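Local coordinates for Serine/threonine-protein kinase Tel1 (Chaetomium thermophilum, PDB 6SKY) that phosphorylates serine and threonine residues of proteins with ATP and probably acts as a DNA damage sensor that activates checkpoint signaling, at residues Ile2023-Pro2029 with Tyr2040-Gln2044; Met2046-Leu2052 with Arg2144-Arg2148; Val2059-Leu2063 with Leu2090-Asp2094. One frame throughout, in Å; residues are numbered along the deposited sequence.

Contact 1: Ile2023-Pro2029 with Tyr2040-Gln2044; sequences IWNLPAP and YKAYQ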
loop_
_atom_site.group_PDB
_atom_site.type_symbol
_atom_site.label_atom_id
_atom_site.label_comp_id
_atom_site.label_asym_id
_atom_site.label_seq_id
_atom_site.Cartn_x
_atom_site.Cartn_y
_atom_site.Cartn_z
ATOM N N ILE A 2023 -5.528 -0.986 -35.588
ATOM C CA ILE A 2023 -5.047 -1.893 -36.621
ATOM C C ILE A 2023 -6.265 -2.284 -37.439
ATOM O O ILE A 2023 -6.996 -3.208 -37.077
ATOM C CB ILE A 2023 -4.363 -3.121 -36.021
ATOM C CG1 ILE A 2023 -3.145 -2.708 -35.213
ATOM C CG2 ILE A 2023 -3.984 -4.095 -37.095
ATOM C CD1 ILE A 2023 -2.671 -3.778 -34.290
ATOM N N TRP A 2024 -6.498 -1.587 -38.543
ATOM C CA TRP A 2024 -7.771 -1.661 -39.236
ATOM C C TRP A 2024 -7.770 -2.636 -40.400
ATOM O O TRP A 2024 -8.592 -2.498 -41.306
ATOM C CB TRP A 2024 -8.175 -0.277 -39.723
ATOM C CG TRP A 2024 -8.329 0.742 -38.655
ATOM C CD1 TRP A 2024 -7.739 1.958 -38.608
ATOM C CD2 TRP A 2024 -9.139 0.643 -37.484
ATOM N NE1 TRP A 2024 -8.123 2.625 -37.483
ATOM C CE2 TRP A 2024 -8.984 1.834 -36.774
ATOM C CE3 TRP A 2024 -9.974 -0.343 -36.964
ATOM C CZ2 TRP A 2024 -9.627 2.067 -35.580
ATOM C CZ3 TRP A 2024 -10.605 -0.107 -35.790
ATOM C CH2 TRP A 2024 -10.435 1.085 -35.108
ATOM N N ASN A 2025 -6.891 -3.630 -40.395
ATOM C CA ASN A 2025 -6.788 -4.561 -41.510
ATOM C C ASN A 2025 -6.978 -6.004 -41.071
ATOM O O ASN A 2025 -6.444 -6.917 -41.691
ATOM C CB ASN A 2025 -5.456 -4.396 -42.235
ATOM C CG ASN A 2025 -4.266 -4.632 -41.339
ATOM O OD1 ASN A 2025 -4.172 -5.648 -40.658
ATOM N ND2 ASN A 2025 -3.341 -3.689 -41.337
ATOM N N LEU A 2026 -7.710 -6.223 -40.013
ATOM C CA LEU A 2026 -8.020 -7.596 -39.675
ATOM C C LEU A 2026 -9.239 -8.059 -40.463
ATOM O O LEU A 2026 -10.188 -7.298 -40.655
ATOM C CB LEU A 2026 -8.301 -7.746 -38.188
ATOM C CG LEU A 2026 -7.242 -7.483 -37.121
ATOM C CD1 LEU A 2026 -7.357 -8.527 -36.039
ATOM C CD2 LEU A 2026 -5.854 -7.466 -37.688
ATOM N N PRO A 2027 -9.241 -9.293 -40.932
ATOM C CA PRO A 2027 -10.430 -9.833 -41.597
ATOM C C PRO A 2027 -11.462 -10.260 -40.568
ATOM O O PRO A 2027 -11.322 -11.297 -39.916
ATOM C CB PRO A 2027 -9.874 -11.025 -42.384
ATOM C CG PRO A 2027 -8.579 -11.374 -41.726
ATOM C CD PRO A 2027 -8.206 -10.318 -40.743
ATOM N N ALA A 2028 -12.506 -9.470 -40.433
ATOM C CA ALA A 2028 -13.484 -9.705 -39.384
ATOM C C ALA A 2028 -14.436 -10.818 -39.791
ATOM O O ALA A 2028 -14.943 -10.809 -40.916
ATOM C CB ALA A 2028 -14.269 -8.433 -39.099
ATOM N N PRO A 2029 -14.706 -11.782 -38.917
ATOM C CA PRO A 2029 -15.690 -12.813 -39.246
ATOM C C PRO A 2029 -17.070 -12.212 -39.438
ATOM O O PRO A 2029 -17.377 -11.122 -38.957
ATOM C CB PRO A 2029 -15.650 -13.745 -38.031
ATOM C CG PRO A 2029 -15.070 -12.935 -36.948
ATOM C CD PRO A 2029 -14.118 -11.989 -37.588
ATOM N N TYR A 2040 -15.733 -3.235 -33.999
ATOM C CA TYR A 2040 -14.560 -3.177 -34.853
ATOM C C TYR A 2040 -14.939 -2.996 -36.308
ATOM O O TYR A 2040 -14.295 -2.234 -37.025
ATOM C CB TYR A 2040 -13.738 -4.444 -34.688
ATOM C CG TYR A 2040 -12.483 -4.433 -35.503
ATOM C CD1 TYR A 2040 -11.418 -3.647 -35.135
ATOM C CD2 TYR A 2040 -12.362 -5.203 -36.640
ATOM C CE1 TYR A 2040 -10.282 -3.622 -35.867
ATOM C CE2 TYR A 2040 -11.221 -5.183 -37.377
ATOM C CZ TYR A 2040 -10.185 -4.388 -36.983
ATOM O OH TYR A 2040 -9.031 -4.357 -37.707
ATOM N N LYS A 2041 -15.958 -3.715 -36.776
ATOM C CA LYS A 2041 -16.360 -3.583 -38.168
ATOM C C LYS A 2041 -16.878 -2.191 -38.457
ATOM O O LYS A 2041 -16.597 -1.632 -39.520
ATOM C CB LYS A 2041 -17.407 -4.626 -38.524
ATOM C CG LYS A 2041 -16.870 -6.027 -38.517
ATOM C CD LYS A 2041 -17.598 -6.892 -39.502
ATOM C CE LYS A 2041 -19.011 -7.150 -39.069
ATOM N NZ LYS A 2041 -19.076 -8.250 -38.083
ATOM N N ALA A 2042 -17.612 -1.599 -37.517
ATOM C CA ALA A 2042 -18.051 -0.219 -37.712
ATOM C C ALA A 2042 -16.868 0.738 -37.839
ATOM O O ALA A 2042 -16.827 1.575 -38.749
ATOM C CB ALA A 2042 -18.965 0.208 -36.572
ATOM N N TYR A 2043 -15.883 0.630 -36.946
ATOM C CA TYR A 2043 -14.760 1.569 -37.021
ATOM C C TYR A 2043 -13.865 1.302 -38.223
ATOM O O TYR A 2043 -13.315 2.241 -38.807
ATOM C CB TYR A 2043 -13.930 1.534 -35.742
ATOM C CG TYR A 2043 -14.639 2.149 -34.580
ATOM C CD1 TYR A 2043 -15.020 3.468 -34.607
ATOM C CD2 TYR A 2043 -14.938 1.409 -33.462
ATOM C CE1 TYR A 2043 -15.679 4.023 -33.557
ATOM C CE2 TYR A 2043 -15.590 1.962 -32.409
ATOM C CZ TYR A 2043 -15.962 3.262 -32.460
ATOM O OH TYR A 2043 -16.619 3.807 -31.395
ATOM N N GLN A 2044 -13.698 0.039 -38.599
ATOM C CA GLN A 2044 -12.947 -0.295 -39.799
ATOM C C GLN A 2044 -13.604 0.300 -41.032
ATOM O O GLN A 2044 -12.942 0.935 -41.858
ATOM C CB GLN A 2044 -12.838 -1.807 -39.922
ATOM C CG GLN A 2044 -12.141 -2.275 -41.151
ATOM C CD GLN A 2044 -12.018 -3.764 -41.186
ATOM O OE1 GLN A 2044 -12.995 -4.479 -41.046
ATOM N NE2 GLN A 2044 -10.808 -4.246 -41.369
#
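The loop 2023-2029 folds back over the helix it leads into, and Y2040 and Q2044, one helical turn apart with chi1 t, reach out to its backbone. The t rotamer of Y2040 carries the ring across to the loop, where OH donates a very short 2.4 Å hydrogen bond to I2023 O and accepts one from L2026 N at 3.2 Å. Q2044, extended with chi1 and chi2 both t, brings its amide in so that NE2 donates to W2024 O at 2.8 Å and to L2026 O at 3.2 Å. W2024, in the m rotamer, lays its indole along the helix: CE3 lies 3.5 Å from Y2040 CE1, the two rings meeting obliquely, and CH2 lies 3.6 Å from Y2043 CB. Y2043, also m, turns its ring away to a hydrogen bond between its OH and the hydroxyl of T2137 on helix 2124-2143. Further along, A2028 CB rests 3.6 Å from K2041 CG, and the folded lysine chain gives a weak NZ bond to P2029 O at 3.4 Å. F2015 meets the Y2040 ring edge-to-face, so this connection between two consecutive helices of the alpha-solenoid FAT region is packed by helix 2011-2021 as well. Three loop carbonyls and one amide are thus satisfied by two side chains, which implies that an irregular backbone is held in place by helix-borne polar groups.

Contact 2: Met2046-Leu2052 with Arg2144-Arg2148; sequences MYQAQEL and RHNLR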
loop_
_atom_site.group_PDB
_atom_site.type_symbol
_atom_site.label_atom_id
_atom_site.label_comp_id
_atom_site.label_asym_id
_atom_site.label_seq_id
_atom_site.Cartn_x
_atom_site.Cartn_y
_atom_site.Cartn_z
ATOM N N MET A 2046 -15.387 2.838 -41.044
ATOM C CA MET A 2046 -15.129 4.270 -40.953
ATOM C C MET A 2046 -13.744 4.619 -41.475
ATOM O O MET A 2046 -13.535 5.714 -42.004
ATOM C CB MET A 2046 -15.287 4.732 -39.511
ATOM C CG MET A 2046 -15.328 6.216 -39.329
ATOM S SD MET A 2046 -15.433 6.640 -37.595
ATOM C CE MET A 2046 -15.490 8.416 -37.709
ATOM N N TYR A 2047 -12.792 3.704 -41.344
ATOM C CA TYR A 2047 -11.445 3.943 -41.849
ATOM C C TYR A 2047 -11.373 3.762 -43.361
ATOM O O TYR A 2047 -10.780 4.585 -44.063
ATOM C CB TYR A 2047 -10.470 3.003 -41.147
ATOM C CG TYR A 2047 -9.036 3.136 -41.572
ATOM C CD1 TYR A 2047 -8.299 4.256 -41.241
ATOM C CD2 TYR A 2047 -8.407 2.125 -42.275
ATOM C CE1 TYR A 2047 -6.993 4.376 -41.617
ATOM C CE2 TYR A 2047 -7.101 2.236 -42.653
ATOM C CZ TYR A 2047 -6.399 3.364 -42.323
ATOM O OH TYR A 2047 -5.087 3.478 -42.699
ATOM N N GLN A 2048 -11.968 2.685 -43.872
ATOM C CA GLN A 2048 -11.901 2.330 -45.288
ATOM C C GLN A 2048 -13.173 2.762 -46.015
ATOM O O GLN A 2048 -13.957 1.942 -46.483
ATOM C CB GLN A 2048 -11.693 0.831 -45.439
ATOM C CG GLN A 2048 -10.672 0.257 -44.514
ATOM C CD GLN A 2048 -10.635 -1.242 -44.576
ATOM O OE1 GLN A 2048 -11.608 -1.877 -44.965
ATOM N NE2 GLN A 2048 -9.509 -1.821 -44.192
ATOM N N ALA A 2049 -13.370 4.070 -46.120
ATOM C CA ALA A 2049 -14.561 4.550 -46.807
ATOM C C ALA A 2049 -14.394 6.020 -47.120
ATOM O O ALA A 2049 -13.783 6.763 -46.349
ATOM C CB ALA A 2049 -15.827 4.339 -45.975
ATOM N N GLN A 2050 -14.957 6.433 -48.251
ATOM C CA GLN A 2050 -14.896 7.815 -48.694
ATOM C C GLN A 2050 -16.249 8.498 -48.667
ATOM O O GLN A 2050 -16.338 9.680 -49.006
ATOM C CB GLN A 2050 -14.308 7.899 -50.105
ATOM C CG GLN A 2050 -12.930 7.292 -50.239
ATOM C CD GLN A 2050 -12.982 5.804 -50.486
ATOM O OE1 GLN A 2050 -14.049 5.242 -50.723
ATOM N NE2 GLN A 2050 -11.828 5.155 -50.430
ATOM N N GLU A 2051 -17.299 7.796 -48.271
ATOM C CA GLU A 2051 -18.637 8.356 -48.223
ATOM C C GLU A 2051 -19.285 8.015 -46.894
ATOM O O GLU A 2051 -19.203 6.876 -46.428
ATOM C CB GLU A 2051 -19.495 7.831 -49.377
ATOM C CG GLU A 2051 -19.326 8.588 -50.678
ATOM C CD GLU A 2051 -20.252 9.783 -50.770
ATOM O OE1 GLU A 2051 -20.982 10.042 -49.791
ATOM O OE2 GLU A 2051 -20.256 10.459 -51.819
ATOM N N LEU A 2052 -19.945 9.005 -46.301
ATOM C CA LEU A 2052 -20.622 8.812 -45.028
ATOM C C LEU A 2052 -21.736 7.778 -45.108
ATOM O O LEU A 2052 -22.122 7.212 -44.080
ATOM C CB LEU A 2052 -21.182 10.148 -44.558
ATOM C CG LEU A 2052 -21.264 10.370 -43.063
ATOM C CD1 LEU A 2052 -19.898 10.172 -42.466
ATOM C CD2 LEU A 2052 -21.770 11.765 -42.797
ATOM N N ARG A 2144 -10.242 11.414 -39.979
ATOM C CA ARG A 2144 -10.868 11.207 -41.285
ATOM C C ARG A 2144 -11.499 12.504 -41.762
ATOM O O ARG A 2144 -12.642 12.814 -41.447
ATOM C CB ARG A 2144 -11.897 10.094 -41.193
ATOM C CG ARG A 2144 -11.301 8.794 -40.745
ATOM C CD ARG A 2144 -10.358 8.326 -41.788
ATOM N NE ARG A 2144 -11.014 8.460 -43.075
ATOM C CZ ARG A 2144 -10.412 8.335 -44.246
ATOM N NH1 ARG A 2144 -9.116 8.072 -44.304
ATOM N NH2 ARG A 2144 -11.115 8.481 -45.355
ATOM N N HIS A 2145 -10.752 13.254 -42.569
ATOM C CA HIS A 2145 -11.166 14.602 -42.933
ATOM C C HIS A 2145 -12.293 14.630 -43.951
ATOM O O HIS A 2145 -13.017 15.625 -44.019
ATOM C CB HIS A 2145 -9.980 15.385 -43.482
ATOM C CG HIS A 2145 -8.852 15.521 -42.514
ATOM N ND1 HIS A 2145 -8.754 16.570 -41.630
ATOM C CD2 HIS A 2145 -7.772 14.740 -42.290
ATOM C CE1 HIS A 2145 -7.664 16.428 -40.900
ATOM N NE2 HIS A 2145 -7.049 15.326 -41.283
ATOM N N ASN A 2146 -12.452 13.583 -44.753
ATOM C CA ASN A 2146 -13.484 13.606 -45.778
ATOM C C ASN A 2146 -14.852 13.203 -45.250
ATOM O O ASN A 2146 -15.860 13.501 -45.894
ATOM C CB ASN A 2146 -13.081 12.709 -46.950
ATOM C CG ASN A 2146 -12.628 11.337 -46.515
ATOM O OD1 ASN A 2146 -13.166 10.760 -45.581
ATOM N ND2 ASN A 2146 -11.632 10.804 -47.203
ATOM N N LEU A 2147 -14.914 12.556 -44.092
ATOM C CA LEU A 2147 -16.181 12.170 -43.491
ATOM C C LEU A 2147 -16.864 13.308 -42.749
ATOM O O LEU A 2147 -18.027 13.165 -42.370
ATOM C CB LEU A 2147 -15.968 11.003 -42.531
ATOM C CG LEU A 2147 -16.204 9.589 -43.042
ATOM C CD1 LEU A 2147 -15.795 9.463 -44.473
ATOM C CD2 LEU A 2147 -15.436 8.607 -42.190
ATOM N N ARG A 2148 -16.183 14.420 -42.525
ATOM C CA ARG A 2148 -16.770 15.524 -41.787
ATOM C C ARG A 2148 -17.508 16.476 -42.715
ATOM O O ARG A 2148 -17.256 16.534 -43.918
ATOM C CB ARG A 2148 -15.701 16.288 -41.017
ATOM C CG ARG A 2148 -15.132 15.523 -39.866
ATOM C CD ARG A 2148 -14.376 16.430 -38.953
ATOM N NE ARG A 2148 -12.948 16.216 -39.071
ATOM C CZ ARG A 2148 -12.129 17.041 -39.699
ATOM N NH1 ARG A 2148 -12.603 18.137 -40.259
ATOM N NH2 ARG A 2148 -10.842 16.774 -39.758
#
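L2147 pushes its isobutyl group into the bend where helix 2035-2047 ends and the chain turns toward helix 2052-2070, overlapping M2046 on one side and L2052 on another. Its CD2 lies 3.7 Å from M2046 CG and 3.5 Å from M2046 O, its CD1 3.9 Å from A2049 O, and its CG 3.8 Å from L2052 CD1; L2052 CD1 also sits 3.5 Å from L2147 O. The bend therefore wraps round a single leucine, whose chi1 of -96° lies between wells. M2046, extended with all three chi angles t, runs on past L2147 to meet L2093 and L2097 of helix 2077-2097 and M2140 and W2141 of helix 2124-2143, so the apolar patch joins the common core.

R2144, the first residue past helix 2124-2143, points toward the same bend with a coiled m, m, m side chain. Its guanidinium gathers near two carbonyls of the helix end and one of the following turn: Y2047 O lies over one face, 3.8 Å from CZ, M2046 O is 3.9 Å from NE, and A2049 O is 3.3 Å from NH2. Within its own segment, R2144 NH2 gives a weak hydrogen bond to N2146 OD1 at 3.1 Å.

This is the meeting of two interhelical turns at one edge of an alpha-solenoid. A positive charge beside backbone carbonyls is electrostatically favourable, so the chemistry pairs an apolar leucine filling the bend with a guanidinium set beside the oxygens of the helix end and turn.

Contact 3: Val2059-Leu2063 with Leu2090-Asp2094; sequences VHDGL and LTELD
Two helical segments, 2059-2063 of helix 2052-2070 and 2090-2094 of helix 2077-2097, pack as a nearly antiparallel alpha-hairpin of the FAT alpha-solenoid, a region related to TPR repeats. Both keep regular helical phi/psi, with backbone bonds L2063 N to V2059 O and D2094 N to L2090 O, each 3.0 Å. Their axes approach to 10.2 Å, and their directions differ by 158° (signed crossing angle -158°). The closest CA pair is V2059 and L2090, 6.4 Å apart. V2059 (chi1 t) points toward the partner: CG1 reaches L2090 O at 3.8 Å and L2090 CD2 at 4.4 Å, while CG2 meets CD2 of L2093 (t, p) at 4.0 Å. L2090 (m, t) also points across, bringing CD1 to 3.8 Å from the C atom of G2062. An ideal CB on that glycine would stand only 3.3 Å from L2090 CD1, so its lack of a side chain allows this close fit. L2063 (m, t) flanks the leucine with CD2 3.6 Å from L2090 CB. The interface is chiefly apolar and buried, and L2090 and L2093 also touch helix 2035-2047, giving three helices a common core. At one margin D2094 (chi1 t) points toward the first helix and has a long, weak ion pair with R1635. H2060 (chi1 m, chi2 -15°) starts away from the partner, yet its ring swings back, edge-on, with CE1 3.1 Å from D2094 OD2.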
loop_
_atom_site.group_PDB
_atom_site.type_symbol
_atom_site.label_atom_id
_atom_site.label_comp_id
_atom_site.label_asym_id
_atom_site.label_seq_id
_atom_site.Cartn_x
_atom_site.Cartn_y
_atom_site.Cartn_z
ATOM N N VAL A 2059 -22.954 0.964 -39.567
ATOM C CA VAL A 2059 -23.444 1.191 -38.211
ATOM C C VAL A 2059 -24.841 0.612 -38.038
ATOM O O VAL A 2059 -25.145 -0.019 -37.018
ATOM C CB VAL A 2059 -23.407 2.692 -37.883
ATOM C CG1 VAL A 2059 -24.102 2.962 -36.583
ATOM C CG2 VAL A 2059 -21.986 3.180 -37.823
ATOM N N HIS A 2060 -25.713 0.808 -39.028
ATOM C CA HIS A 2060 -27.078 0.304 -38.921
ATOM C C HIS A 2060 -27.122 -1.216 -38.965
ATOM O O HIS A 2060 -27.919 -1.840 -38.254
ATOM C CB HIS A 2060 -27.936 0.897 -40.026
ATOM C CG HIS A 2060 -28.218 2.351 -39.842
ATOM N ND1 HIS A 2060 -28.016 3.000 -38.646
ATOM C CD2 HIS A 2060 -28.691 3.284 -40.699
ATOM C CE1 HIS A 2060 -28.346 4.270 -38.774
ATOM N NE2 HIS A 2060 -28.759 4.469 -40.011
ATOM N N ASP A 2061 -26.271 -1.835 -39.780
ATOM C CA ASP A 2061 -26.175 -3.287 -39.753
ATOM C C ASP A 2061 -25.694 -3.779 -38.395
ATOM O O ASP A 2061 -26.163 -4.810 -37.897
ATOM C CB ASP A 2061 -25.245 -3.767 -40.860
ATOM C CG ASP A 2061 -25.359 -5.258 -41.112
ATOM O OD1 ASP A 2061 -26.138 -5.934 -40.405
ATOM O OD2 ASP A 2061 -24.672 -5.759 -42.025
ATOM N N GLY A 2062 -24.772 -3.045 -37.771
ATOM C CA GLY A 2062 -24.318 -3.425 -36.444
ATOM C C GLY A 2062 -25.422 -3.359 -35.409
ATOM O O GLY A 2062 -25.581 -4.271 -34.597
ATOM N N LEU A 2063 -26.197 -2.275 -35.425
ATOM C CA LEU A 2063 -27.311 -2.141 -34.487
ATOM C C LEU A 2063 -28.331 -3.253 -34.674
ATOM O O LEU A 2063 -28.813 -3.845 -33.699
ATOM C CB LEU A 2063 -27.982 -0.781 -34.661
ATOM C CG LEU A 2063 -27.184 0.461 -34.287
ATOM C CD1 LEU A 2063 -27.879 1.693 -34.778
ATOM C CD2 LEU A 2063 -27.001 0.531 -32.800
ATOM N N LEU A 2090 -22.268 2.195 -30.631
ATOM C CA LEU A 2090 -22.713 2.445 -31.999
ATOM C C LEU A 2090 -23.610 3.668 -32.082
ATOM O O LEU A 2090 -23.566 4.402 -33.072
ATOM C CB LEU A 2090 -23.433 1.224 -32.553
ATOM C CG LEU A 2090 -22.597 -0.014 -32.840
ATOM C CD1 LEU A 2090 -23.491 -1.202 -32.985
ATOM C CD2 LEU A 2090 -21.808 0.177 -34.086
ATOM N N THR A 2091 -24.400 3.930 -31.046
ATOM C CA THR A 2091 -25.257 5.109 -31.064
ATOM C C THR A 2091 -24.452 6.397 -30.939
ATOM O O THR A 2091 -24.756 7.383 -31.612
ATOM C CB THR A 2091 -26.297 5.005 -29.957
ATOM O OG1 THR A 2091 -27.075 3.828 -30.163
ATOM C CG2 THR A 2091 -27.212 6.179 -29.981
ATOM N N GLU A 2092 -23.413 6.416 -30.101
ATOM C CA GLU A 2092 -22.583 7.621 -30.018
ATOM C C GLU A 2092 -21.804 7.854 -31.308
ATOM O O GLU A 2092 -21.644 9.000 -31.752
ATOM C CB GLU A 2092 -21.631 7.535 -28.829
ATOM C CG GLU A 2092 -22.321 7.660 -27.475
ATOM C CD GLU A 2092 -21.388 7.421 -26.295
ATOM O OE1 GLU A 2092 -20.478 6.570 -26.410
ATOM O OE2 GLU A 2092 -21.567 8.084 -25.251
ATOM N N LEU A 2093 -21.303 6.780 -31.916
ATOM C CA LEU A 2093 -20.689 6.893 -33.235
ATOM C C LEU A 2093 -21.649 7.518 -34.237
ATOM O O LEU A 2093 -21.298 8.467 -34.946
ATOM C CB LEU A 2093 -20.237 5.514 -33.707
ATOM C CG LEU A 2093 -19.633 5.363 -35.094
ATOM C CD1 LEU A 2093 -18.569 6.377 -35.313
ATOM C CD2 LEU A 2093 -19.059 3.992 -35.244
ATOM N N ASP A 2094 -22.869 6.990 -34.314
ATOM C CA ASP A 2094 -23.854 7.531 -35.240
ATOM C C ASP A 2094 -24.170 8.984 -34.933
ATOM O O ASP A 2094 -24.461 9.765 -35.841
ATOM C CB ASP A 2094 -25.125 6.695 -35.183
ATOM C CG ASP A 2094 -25.881 6.694 -36.488
ATOM O OD1 ASP A 2094 -25.644 7.591 -37.321
ATOM O OD2 ASP A 2094 -26.718 5.791 -36.680
#

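How the contacts relate
The three contacts tie together neighbouring helices and turns of the FAT region, with centres about 15 Å apart in each pairing. Contact 1 folds the incoming loop onto helix 2035-2047; contact 2 then engages the end of that helix, and W2024 CD1 touches Y2047 CG at 3.4 Å. Contact 3 lies along the chain between the two segments of contact 2. L2093 of contact 3 serves both neighbours: its CD2 is 3.8 Å from Y2043 CE1 of contact 1, and its CD1 is 3.9 Å from M2046 SD of contact 2. A2042 CB of contact 1 packs 3.8 Å from L2090 CD2 of contact 3. All lie away from the nucleotide and magnesium sites of the kinase domain.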